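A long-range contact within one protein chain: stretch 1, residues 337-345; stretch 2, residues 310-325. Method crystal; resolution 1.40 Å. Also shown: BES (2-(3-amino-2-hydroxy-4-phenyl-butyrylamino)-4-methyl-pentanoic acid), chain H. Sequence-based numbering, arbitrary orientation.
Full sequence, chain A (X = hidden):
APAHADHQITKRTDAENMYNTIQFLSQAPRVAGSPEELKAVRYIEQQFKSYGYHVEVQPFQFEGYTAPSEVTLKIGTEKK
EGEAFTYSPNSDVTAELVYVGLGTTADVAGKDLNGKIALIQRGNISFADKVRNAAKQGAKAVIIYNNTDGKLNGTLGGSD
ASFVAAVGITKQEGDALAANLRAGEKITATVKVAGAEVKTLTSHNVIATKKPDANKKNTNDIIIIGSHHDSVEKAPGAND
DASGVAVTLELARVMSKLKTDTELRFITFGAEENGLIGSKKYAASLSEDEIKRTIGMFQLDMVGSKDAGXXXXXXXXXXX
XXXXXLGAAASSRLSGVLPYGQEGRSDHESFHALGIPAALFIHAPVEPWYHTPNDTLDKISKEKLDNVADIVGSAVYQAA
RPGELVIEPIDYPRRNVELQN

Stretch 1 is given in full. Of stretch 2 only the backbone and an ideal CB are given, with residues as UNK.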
ATOM      1  N   VAL A 337      21.498  -7.507 -33.405  1.00 16.36           N
ATOM      2  CA  VAL A 337      20.397  -8.293 -32.834  1.00 17.03           C
ATOM      3  C   VAL A 337      20.374  -8.182 -31.336  1.00 14.12           C
ATOM      4  O   VAL A 337      21.383  -8.337 -30.648  1.00 18.33           O
ATOM      5  CB  VAL A 337      20.677  -9.763 -33.174  1.00 17.79           C
ATOM      6  CG1 VAL A 337      19.670 -10.630 -32.402  1.00 19.10           C
ATOM      7  CG2 VAL A 337      20.566  -9.980 -34.638  1.00 21.99           C
ATOM      8  N   LEU A 338      19.203  -7.792 -30.809  1.00 14.38           N
ATOM      9  CA  LEU A 338      18.984  -7.702 -29.368  1.00 13.15           C
ATOM     10  C   LEU A 338      18.048  -8.757 -28.896  1.00 13.53           C
ATOM     11  O   LEU A 338      16.865  -8.691 -29.139  1.00 14.56           O
ATOM     12  CB  LEU A 338      18.463  -6.272 -28.989  1.00 13.91           C
ATOM     13  CG  LEU A 338      18.213  -5.983 -27.508  1.00 14.06           C
ATOM     14  CD1 LEU A 338      19.521  -6.200 -26.805  1.00 17.33           C
ATOM     15  CD2 LEU A 338      17.833  -4.454 -27.360  1.00 14.48           C
ATOM     16  N   PRO A 339      18.561  -9.715 -28.170  1.00 13.04           N
ATOM     17  CA  PRO A 339      17.736 -10.799 -27.702  1.00 13.44           C
ATOM     18  C   PRO A 339      16.789 -10.420 -26.542  1.00 14.61           C
ATOM     19  O   PRO A 339      16.960  -9.359 -25.860  1.00 12.94           O
ATOM     20  CB  PRO A 339      18.752 -11.811 -27.174  1.00 16.79           C
ATOM     21  CG  PRO A 339      19.987 -11.487 -27.673  1.00 18.83           C
ATOM     22  CD  PRO A 339      19.940  -9.895 -27.752  1.00 15.14           C
ATOM     23  N   TYR A 340      15.781 -11.242 -26.295  1.00 14.98           N
ATOM     24  CA  TYR A 340      14.998 -11.066 -25.064  1.00 14.62           C
ATOM     25  C   TYR A 340      15.063 -12.330 -24.215  1.00 14.75           C
ATOM     26  O   TYR A 340      15.414 -13.416 -24.746  1.00 16.94           O
ATOM     27  CB  TYR A 340      13.523 -10.666 -25.356  1.00 14.96           C
ATOM     28  CG  TYR A 340      12.689 -11.782 -26.002  1.00 13.84           C
ATOM     29  CD1 TYR A 340      11.614 -12.318 -25.289  1.00 20.01           C
ATOM     30  CD2 TYR A 340      12.984 -12.198 -27.295  1.00 16.11           C
ATOM     31  CE1 TYR A 340      10.806 -13.355 -25.909  1.00 19.41           C
ATOM     32  CE2 TYR A 340      12.186 -13.257 -27.917  1.00 18.80           C
ATOM     33  CZ  TYR A 340      11.156 -13.778 -27.191  1.00 23.42           C
ATOM     34  OH  TYR A 340      10.342 -14.769 -27.720  1.00 24.71           O
ATOM     35  N   GLY A 341      14.598 -12.260 -22.976  1.00 15.05           N
ATOM     36  CA  GLY A 341      14.465 -13.444 -22.152  1.00 15.55           C
ATOM     37  C   GLY A 341      13.415 -13.227 -21.070  1.00 15.88           C
ATOM     38  O   GLY A 341      12.702 -12.226 -21.063  1.00 15.04           O
ATOM     39  N   GLN A 342      13.409 -14.139 -20.064  1.00 16.46           N
ATOM     40  CA  GLN A 342      12.445 -14.069 -18.978  1.00 16.33           C
ATOM     41  C   GLN A 342      13.172 -13.749 -17.711  1.00 17.17           C
ATOM     42  O   GLN A 342      14.021 -14.533 -17.282  1.00 18.31           O
ATOM     43  CB  GLN A 342      11.765 -15.458 -18.797  1.00 18.87           C
ATOM     44  CG  GLN A 342      10.711 -15.369 -17.709  1.00 17.38           C
ATOM     45  CD  GLN A 342       9.745 -16.556 -17.717  1.00 27.82           C
ATOM     46  OE1 GLN A 342      10.093 -17.614 -18.228  1.00 34.11           O
ATOM     47  NE2 GLN A 342       8.571 -16.400 -17.146  1.00 27.56           N
ATOM     48  N   GLU A 343      12.854 -12.604 -17.065  1.00 15.10           N
ATOM     49  CA  GLU A 343      13.357 -12.369 -15.761  1.00 15.77           C
ATOM     50  C   GLU A 343      12.549 -11.220 -15.144  1.00 14.48           C
ATOM     51  O   GLU A 343      12.096 -10.297 -15.850  1.00 14.93           O
ATOM     52  CB  GLU A 343      14.848 -12.000 -15.786  1.00 16.89           C
ATOM     53  CG  GLU A 343      15.448 -11.792 -14.457  1.00 17.46           C
ATOM     54  CD  GLU A 343      15.366 -13.012 -13.523  1.00 28.23           C
ATOM     55  OE1 GLU A 343      16.424 -13.714 -13.479  1.00 32.35           O
ATOM     56  OE2 GLU A 343      14.294 -13.218 -12.858  1.00 27.09           O
ATOM     57  N   GLY A 344      12.436 -11.294 -13.840  1.00 14.50           N
ATOM     58  CA  GLY A 344      11.787 -10.279 -12.988  1.00 15.05           C
ATOM     59  C   GLY A 344      12.911  -9.509 -12.253  1.00 14.83           C
ATOM     60  O   GLY A 344      13.932  -9.135 -12.855  1.00 16.79           O
ATOM     61  N   ARG A 345      12.738  -9.322 -10.958  1.00 16.57           N
ATOM     62  CA  ARG A 345      13.777  -8.849 -10.040  1.00 18.28           C
ATOM     63  C   ARG A 345      14.102  -7.365 -10.207  1.00 15.95           C
ATOM     64  O   ARG A 345      15.223  -6.920  -9.831  1.00 18.99           O
ATOM     65  CB  ARG A 345      15.126  -9.640 -10.134  1.00 19.84           C
ATOM     66  CG  ARG A 345      14.983 -11.162  -9.930  1.00 24.91           C
ATOM     67  CD  ARG A 345      16.308 -11.928 -10.377  1.00 30.46           C
ATOM     68  NE  ARG A 345      17.476 -11.528  -9.592  1.00 30.57           N
ATOM     69  CZ  ARG A 345      18.705 -12.004  -9.762  1.00 38.99           C
ATOM     70  NH1 ARG A 345      18.938 -12.951 -10.670  1.00 39.81           N
ATOM     71  NH2 ARG A 345      19.701 -11.553  -9.007  1.00 37.35           N
ATOM     72  N   UNK A 310      26.483  -8.915 -22.786  1.00 18.92           N
ATOM     73  CA  UNK A 310      25.856  -8.118 -23.842  1.00 19.19           C
ATOM     74  C   UNK A 310      24.469  -7.669 -23.295  1.00 15.72           C
ATOM     75  O   UNK A 310      23.915  -8.288 -22.430  1.00 15.27           O
ATOM     76  CB  UNK A 310      25.727  -8.915 -25.142  1.00 19.19           C
ATOM     77  N   UNK A 311      23.948  -6.641 -23.917  1.00 13.37           N
ATOM     78  CA  UNK A 311      22.589  -6.153 -23.545  1.00 13.60           C
ATOM     79  C   UNK A 311      21.518  -7.236 -23.820  1.00 11.79           C
ATOM     80  O   UNK A 311      21.568  -7.895 -24.890  1.00 13.78           O
ATOM     81  CB  UNK A 311      22.250  -4.880 -24.323  1.00 13.60           C
ATOM     82  N   UNK A 312      20.503  -7.315 -22.968  1.00 10.03           N
ATOM     83  CA  UNK A 312      19.375  -8.179 -23.235  1.00 14.53           C
ATOM     84  C   UNK A 312      18.138  -7.457 -22.729  1.00 12.86           C
ATOM     85  O   UNK A 312      18.235  -6.579 -21.837  1.00 12.27           O
ATOM     86  CB  UNK A 312      19.541  -9.551 -22.579  1.00 14.53           C
ATOM     87  N   UNK A 313      16.985  -7.862 -23.237  1.00 12.12           N
ATOM     88  CA  UNK A 313      15.724  -7.311 -22.669  1.00 11.74           C
ATOM     89  C   UNK A 313      15.012  -8.429 -21.931  1.00 13.56           C
ATOM     90  O   UNK A 313      14.769  -9.448 -22.526  1.00 16.30           O
ATOM     91  CB  UNK A 313      14.820  -6.723 -23.754  1.00 11.74           C
ATOM     92  N   UNK A 314      14.587  -8.224 -20.680  1.00 10.91           N
ATOM     93  CA  UNK A 314      13.892  -9.272 -19.962  1.00 12.25           C
ATOM     94  C   UNK A 314      12.445  -8.868 -19.714  1.00 12.10           C
ATOM     95  O   UNK A 314      12.124  -7.746 -19.310  1.00 13.32           O
ATOM     96  CB  UNK A 314      14.600  -9.581 -18.641  1.00 12.25           C
ATOM     97  N   UNK A 315      11.519  -9.823 -19.929  1.00 12.98           N
ATOM     98  CA  UNK A 315      10.160  -9.605 -19.610  1.00 11.54           C
ATOM     99  C   UNK A 315       9.722 -10.622 -18.511  1.00 11.80           C
ATOM    100  O   UNK A 315      10.338 -11.722 -18.392  1.00 12.81           O
ATOM    101  CB  UNK A 315       9.304  -9.719 -20.873  1.00 11.54           C
ATOM    102  N   UNK A 316       8.680 -10.299 -17.775  1.00 13.29           N
ATOM    103  CA  UNK A 316       8.281 -11.183 -16.626  1.00 13.71           C
ATOM    104  C   UNK A 316       7.806 -12.535 -17.121  1.00 14.84           C
ATOM    105  O   UNK A 316       8.159 -13.514 -16.419  1.00 17.65           O
ATOM    106  CB  UNK A 316       7.174 -10.534 -15.793  1.00 13.71           C
ATOM    107  N   UNK A 317       7.022 -12.531 -18.219  1.00 15.79           N
ATOM    108  CA  UNK A 317       6.485 -13.783 -18.763  1.00 17.24           C
ATOM    109  C   UNK A 317       7.349 -14.385 -19.855  1.00 19.52           C
ATOM    110  O   UNK A 317       6.924 -15.371 -20.461  1.00 19.76           O
ATOM    111  CB  UNK A 317       5.076 -13.548 -19.312  1.00 17.24           C
ATOM    112  N   UNK A 318       8.533 -13.843 -20.158  1.00 17.65           N
ATOM    113  CA  UNK A 318       9.323 -14.359 -21.305  1.00 18.75           C
ATOM    114  C   UNK A 318       8.654 -14.251 -22.665  1.00 19.76           C
ATOM    115  O   UNK A 318       9.097 -14.930 -23.608  1.00 21.59           O
ATOM    116  CB  UNK A 318       9.663 -15.831 -21.062  1.00 18.75           C
ATOM    117  N   UNK A 319       7.670 -13.352 -22.800  1.00 17.99           N
ATOM    118  CA  UNK A 319       7.000 -13.124 -24.064  1.00 19.02           C
ATOM    119  C   UNK A 319       7.459 -11.769 -24.556  1.00 19.05           C
ATOM    120  O   UNK A 319       7.817 -10.879 -23.717  1.00 18.34           O
ATOM    121  CB  UNK A 319       5.478 -13.195 -23.929  1.00 19.02           C
ATOM    122  N   UNK A 320       7.429 -11.661 -25.867  1.00 14.23           N
ATOM    123  CA  UNK A 320       7.624 -10.328 -26.510  1.00 15.48           C
ATOM    124  C   UNK A 320       6.501  -9.344 -26.220  1.00 15.53           C
ATOM    125  O   UNK A 320       5.326  -9.752 -26.085  1.00 15.79           O
ATOM    126  CB  UNK A 320       7.749 -10.492 -28.026  1.00 15.48           C
ATOM    127  N   UNK A 321       6.806  -8.041 -26.148  1.00 12.64           N
ATOM    128  CA  UNK A 321       5.727  -7.062 -26.026  1.00 14.13           C
ATOM    129  C   UNK A 321       6.118  -5.789 -26.736  1.00 13.76           C
ATOM    130  O   UNK A 321       7.145  -5.771 -27.433  1.00 11.79           O
ATOM    131  CB  UNK A 321       5.400  -6.777 -24.559  1.00 14.13           C
ATOM    132  N   UNK A 322       5.336  -4.734 -26.667  1.00 12.07           N
ATOM    133  CA  UNK A 322       5.666  -3.551 -27.438  1.00 12.67           C
ATOM    134  C   UNK A 322       7.035  -2.961 -27.053  1.00 12.49           C
ATOM    135  O   UNK A 322       7.726  -2.449 -27.875  1.00 12.20           O
ATOM    136  CB  UNK A 322       4.572  -2.498 -27.252  1.00 12.67           C
ATOM    137  N   UNK A 323       7.395  -3.091 -25.785  1.00 10.30           N
ATOM    138  CA  UNK A 323       8.699  -2.494 -25.392  1.00  9.36           C
ATOM    139  C   UNK A 323       9.836  -3.340 -26.026  1.00 10.74           C
ATOM    140  O   UNK A 323      10.849  -2.778 -26.492  1.00 10.97           O
ATOM    141  CB  UNK A 323       8.844  -2.442 -23.870  1.00  9.36           C
ATOM    142  N   UNK A 324       9.750  -4.665 -25.968  1.00  9.02           N
ATOM    143  CA  UNK A 324      10.825  -5.454 -26.590  1.00 11.11           C
ATOM    144  C   UNK A 324      10.785  -5.281 -28.110  1.00 10.86           C
ATOM    145  O   UNK A 324      11.883  -5.311 -28.756  1.00 10.69           O
ATOM    146  CB  UNK A 324      10.698  -6.933 -26.219  1.00 11.11           C
ATOM    147  N   UNK A 325       9.614  -5.057 -28.718  1.00 11.68           N
ATOM    148  CA  UNK A 325       9.602  -4.781 -30.173  1.00 13.14           C
ATOM    149  C   UNK A 325      10.338  -3.496 -30.514  1.00 11.93           C
ATOM    150  O   UNK A 325      11.076  -3.407 -31.527  1.00 11.92           O
ATOM    151  CB  UNK A 325       8.164  -4.693 -30.687  1.00 13.14           C
TER
HETATM  152  N2  BES H1007      19.395  -5.283 -10.593  1.00 29.66           N
HETATM  153  C1  BES H1007      18.897  -6.270  -9.636  1.00 27.97           C
HETATM  154  C6  BES H1007      18.146  -7.349 -10.412  1.00 33.25           C
HETATM  155  C7  BES H1007      18.947  -8.301 -11.294  1.00 35.98           C
HETATM  156  C8  BES H1007      20.217  -8.810 -10.924  1.00 34.28           C
HETATM  157  C12 BES H1007      18.363  -8.711 -12.513  1.00 37.64           C
HETATM  158  C9  BES H1007      20.879  -9.717 -11.778  1.00 36.77           C
HETATM  159  C11 BES H1007      19.035  -9.622 -13.376  1.00 37.15           C
HETATM  160  C10 BES H1007      20.295 -10.111 -12.999  1.00 38.14           C
HETATM  161  C2  BES H1007      17.990  -5.589  -8.604  1.00 30.12           C
HETATM  162  O2  BES H1007      18.771  -4.446  -8.262  1.00 16.18           O
HETATM  163  C3  BES H1007      17.914  -6.534  -7.454  1.00 31.36           C
HETATM  164  O3  BES H1007      18.943  -6.751  -6.824  1.00 33.29           O
HETATM  165  N1  BES H1007      16.792  -7.132  -7.249  1.00 31.73           N
HETATM  166  C4  BES H1007      16.698  -8.131  -6.180  1.00 32.45           C
HETATM  167  C13 BES H1007      15.252  -8.587  -6.253  1.00 32.18           C
HETATM  168  C14 BES H1007      14.225  -7.490  -5.950  1.00 36.21           C
HETATM  169  C15 BES H1007      12.887  -8.218  -5.955  1.00 33.67           C
HETATM  170  C16 BES H1007      14.472  -6.714  -4.655  1.00 31.23           C
HETATM  171  C5  BES H1007      17.512  -9.390  -6.452  1.00 38.43           C
HETATM  172  O1  BES H1007      17.777 -10.163  -5.486  1.00 42.14           O
HETATM  173  O4  BES H1007      17.910  -9.690  -7.593  1.00 34.51           O

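The two stretches pair as parallel strands. The N atoms of 313 and 315 donate to Pro-339 O and Gly-341 O (3.0 and 2.9 Å), and the O atoms of 313 and 315 accept from Gly-341 N and Glu-343 N (2.9 and 3.0 Å).

Position 310 has no atom of stretch 1 near its CB, so almost anything would fit; it is Asp-310. At 311 the CB lies 3.9 Å from Leu-338 CD1, which favours an aliphatic residue; Leu-311 is found. The CB of 312 points sideways, 4.2 Å from Pro-339 O, and a branched or long apolar chain could reach the proline; Ile-312 does so, its CD1 4.5 Å from Pro-339 CB.

Position 313 shares a sheet face with Tyr-340, its CB 4.4 Å from Tyr-340 CB. A leucine, isoleucine or methionine would suit. Met-313 sets SD 3.7 Å from Leu-338 CD2.

At 314 the CB falls on the face where Gly-341 has no side chain, and 3.8 Å from Glu-343 CB. The free space invites a broad, flat group, though a long aliphatic chain is conceivable. Tyr-314 takes it: Glu-343 CB lies over one ring face, 3.7 Å from the centroid, while the backbone of Gly-341 and Gln-342 borders the edge. An ideal CB on Gly-341 would come within 3.1 Å of Tyr-314 CE1.

The CB of 315 is on the face of Gln-342, 4.2 Å from Gly-341 O, and a turn begins here, so a small polar or beta-branched residue is plausible. Thr-315 OG1 donates to the O of 319 at 2.8 Å.

At 316 the CB points away, but a flexible apolar chain could bend back to Gly-344; Ile-316 brings CD1 to 3.5 Å from Gly-344 CA. Ile-316 O accepts from Gln-342 NE2 (3.0 Å). Position 317, pointing away within the turn, suits a polar residue; Asp-317 OD2 accepts from the N of 319.

Position 318 has phi 61°, and an ideal CB would stand 3.1 Å from Gln-342 CB. Both features favour glycine, and Gly-318 is present. Position 319 points away and tolerates many residues; Lys-319 forms a salt bridge with Asp-317.

At 320 the CB is 4.7 Å from Tyr-340 CE1, so a long chain could cover the ring. Lys-320 lays CG over one face of the Tyr-340 ring, 3.9 Å from its centroid.

Position 321 precedes a helix, where Asn, Asp, Ser or Thr commonly cap; Asn-321 OD1 accepts from the N of 323, weakly, and of 324. Positions 322 and 323, out of reach and unconstrained by stretch 1, are Arg-322 and Val-323. At 324 the CB points toward Tyr-340, favouring a small residue; Thr-324 fits. Position 325, also out of reach, is Asp-325.

Stretch 2 (310-325) DLIMYTIDGKKNRVTD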
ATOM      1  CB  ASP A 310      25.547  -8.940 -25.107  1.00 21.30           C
ATOM      2  CG  ASP A 310      26.798  -9.609 -25.729  1.00 29.79           C
ATOM      3  OD1 ASP A 310      26.658 -10.760 -26.239  1.00 37.42           O
ATOM      4  OD2 ASP A 310      27.862  -8.967 -25.715  1.00 29.33           O
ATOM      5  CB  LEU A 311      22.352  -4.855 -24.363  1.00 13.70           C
ATOM      6  CG  LEU A 311      21.168  -4.006 -23.906  1.00 11.47           C
ATOM      7  CD1 LEU A 311      21.322  -3.565 -22.515  1.00 12.28           C
ATOM      8  CD2 LEU A 311      21.022  -2.896 -24.962  1.00 14.97           C
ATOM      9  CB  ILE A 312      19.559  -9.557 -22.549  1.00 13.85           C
ATOM     10  CG1 ILE A 312      18.410 -10.547 -22.906  1.00 16.35           C
ATOM     11  CG2 ILE A 312      19.714  -9.386 -21.083  1.00 16.80           C
ATOM     12  CD1 ILE A 312      18.895 -11.995 -22.724  1.00 18.31           C
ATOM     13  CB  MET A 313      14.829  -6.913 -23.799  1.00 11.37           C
ATOM     14  CG  MET A 313      15.443  -5.862 -24.690  1.00 11.20           C
ATOM     15  SD  MET A 313      14.448  -5.331 -26.107  1.00 13.28           S
ATOM     16  CE  MET A 313      14.433  -6.865 -27.108  1.00 15.72           C
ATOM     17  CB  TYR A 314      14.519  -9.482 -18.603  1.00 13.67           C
ATOM     18  CG  TYR A 314      15.798 -10.305 -18.594  1.00 14.27           C
ATOM     19  CD1 TYR A 314      15.887 -11.496 -19.270  1.00 12.30           C
ATOM     20  CD2 TYR A 314      16.896  -9.825 -17.930  1.00 15.16           C
ATOM     21  CE1 TYR A 314      17.131 -12.233 -19.248  1.00 19.16           C
ATOM     22  CE2 TYR A 314      18.169 -10.565 -17.897  1.00 17.36           C
ATOM     23  CZ  TYR A 314      18.205 -11.761 -18.529  1.00 18.25           C
ATOM     24  OH  TYR A 314      19.404 -12.488 -18.563  1.00 20.10           O
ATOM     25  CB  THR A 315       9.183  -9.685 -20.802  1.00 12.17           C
ATOM     26  OG1 THR A 315       9.240 -11.055 -21.259  1.00 13.51           O
ATOM     27  CG2 THR A 315       9.670  -8.760 -21.927  1.00 14.49           C
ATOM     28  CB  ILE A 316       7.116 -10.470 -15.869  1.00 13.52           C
ATOM     29  CG1 ILE A 316       7.598  -9.115 -15.265  1.00 18.05           C
ATOM     30  CG2 ILE A 316       6.519 -11.367 -14.780  1.00 13.55           C
ATOM     31  CD1 ILE A 316       8.874  -9.147 -14.462  1.00 16.82           C
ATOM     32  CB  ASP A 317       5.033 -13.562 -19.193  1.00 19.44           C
ATOM     33  CG  ASP A 317       4.860 -12.376 -20.102  1.00 22.71           C
ATOM     34  OD1 ASP A 317       3.664 -11.999 -20.347  1.00 27.28           O
ATOM     35  OD2 ASP A 317       5.885 -11.802 -20.600  1.00 20.46           O
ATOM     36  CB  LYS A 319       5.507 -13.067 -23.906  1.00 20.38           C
ATOM     37  CG  LYS A 319       4.907 -14.437 -23.536  1.00 27.08           C
ATOM     38  CD  LYS A 319       3.423 -14.424 -23.913  1.00 35.91           C
ATOM     39  CE  LYS A 319       2.538 -13.710 -22.897  1.00 42.21           C
ATOM     40  NZ  LYS A 319       1.909 -14.674 -21.897  1.00 46.29           N
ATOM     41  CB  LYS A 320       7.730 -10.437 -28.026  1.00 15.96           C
ATOM     42  CG  LYS A 320       8.873 -11.300 -28.459  1.00 16.40           C
ATOM     43  CD  LYS A 320       8.871 -11.330 -30.005  1.00 16.21           C
ATOM     44  CE  LYS A 320      10.211 -11.996 -30.448  1.00 18.25           C
ATOM     45  NZ  LYS A 320       9.936 -12.561 -31.801  1.00 24.04           N
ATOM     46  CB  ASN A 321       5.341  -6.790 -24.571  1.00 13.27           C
ATOM     47  CG  ASN A 321       6.518  -6.317 -23.738  1.00 12.67           C
ATOM     48  OD1 ASN A 321       7.265  -5.477 -24.214  1.00 12.46           O
ATOM     49  ND2 ASN A 321       6.697  -6.853 -22.500  1.00 11.79           N
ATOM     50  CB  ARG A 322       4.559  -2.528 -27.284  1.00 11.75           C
ATOM     51  CG  ARG A 322       4.817  -1.190 -28.106  1.00 14.18           C
ATOM     52  CD  ARG A 322       3.770  -0.140 -27.907  1.00 15.60           C
ATOM     53  NE  ARG A 322       2.470  -0.583 -28.368  1.00 14.58           N
ATOM     54  CZ  ARG A 322       1.484  -0.909 -27.582  1.00 15.22           C
ATOM     55  NH1 ARG A 322       1.591  -0.866 -26.280  1.00 15.26           N
ATOM     56  NH2 ARG A 322       0.392  -1.311 -28.125  1.00 20.88           N
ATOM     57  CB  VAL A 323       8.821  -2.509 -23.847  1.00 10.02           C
ATOM     58  CG1 VAL A 323      10.242  -2.055 -23.376  1.00 10.47           C
ATOM     59  CG2 VAL A 323       7.842  -1.529 -23.257  1.00 10.95           C
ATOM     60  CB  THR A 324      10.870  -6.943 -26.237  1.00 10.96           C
ATOM     61  OG1 THR A 324       9.662  -7.575 -26.751  1.00 11.35           O
ATOM     62  CG2 THR A 324      10.954  -7.102 -24.733  1.00 13.49           C
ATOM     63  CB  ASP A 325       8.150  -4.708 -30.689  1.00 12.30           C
ATOM     64  CG  ASP A 325       7.458  -6.015 -30.724  1.00 18.94           C
ATOM     65  OD1 ASP A 325       8.059  -7.077 -30.698  1.00 15.71           O
ATOM     66  OD2 ASP A 325       6.193  -5.962 -30.832  1.00 18.72           O
TER
HETATM   67  O   HOH W   1       8.098 -15.765 -26.791  1.00 36.23           O
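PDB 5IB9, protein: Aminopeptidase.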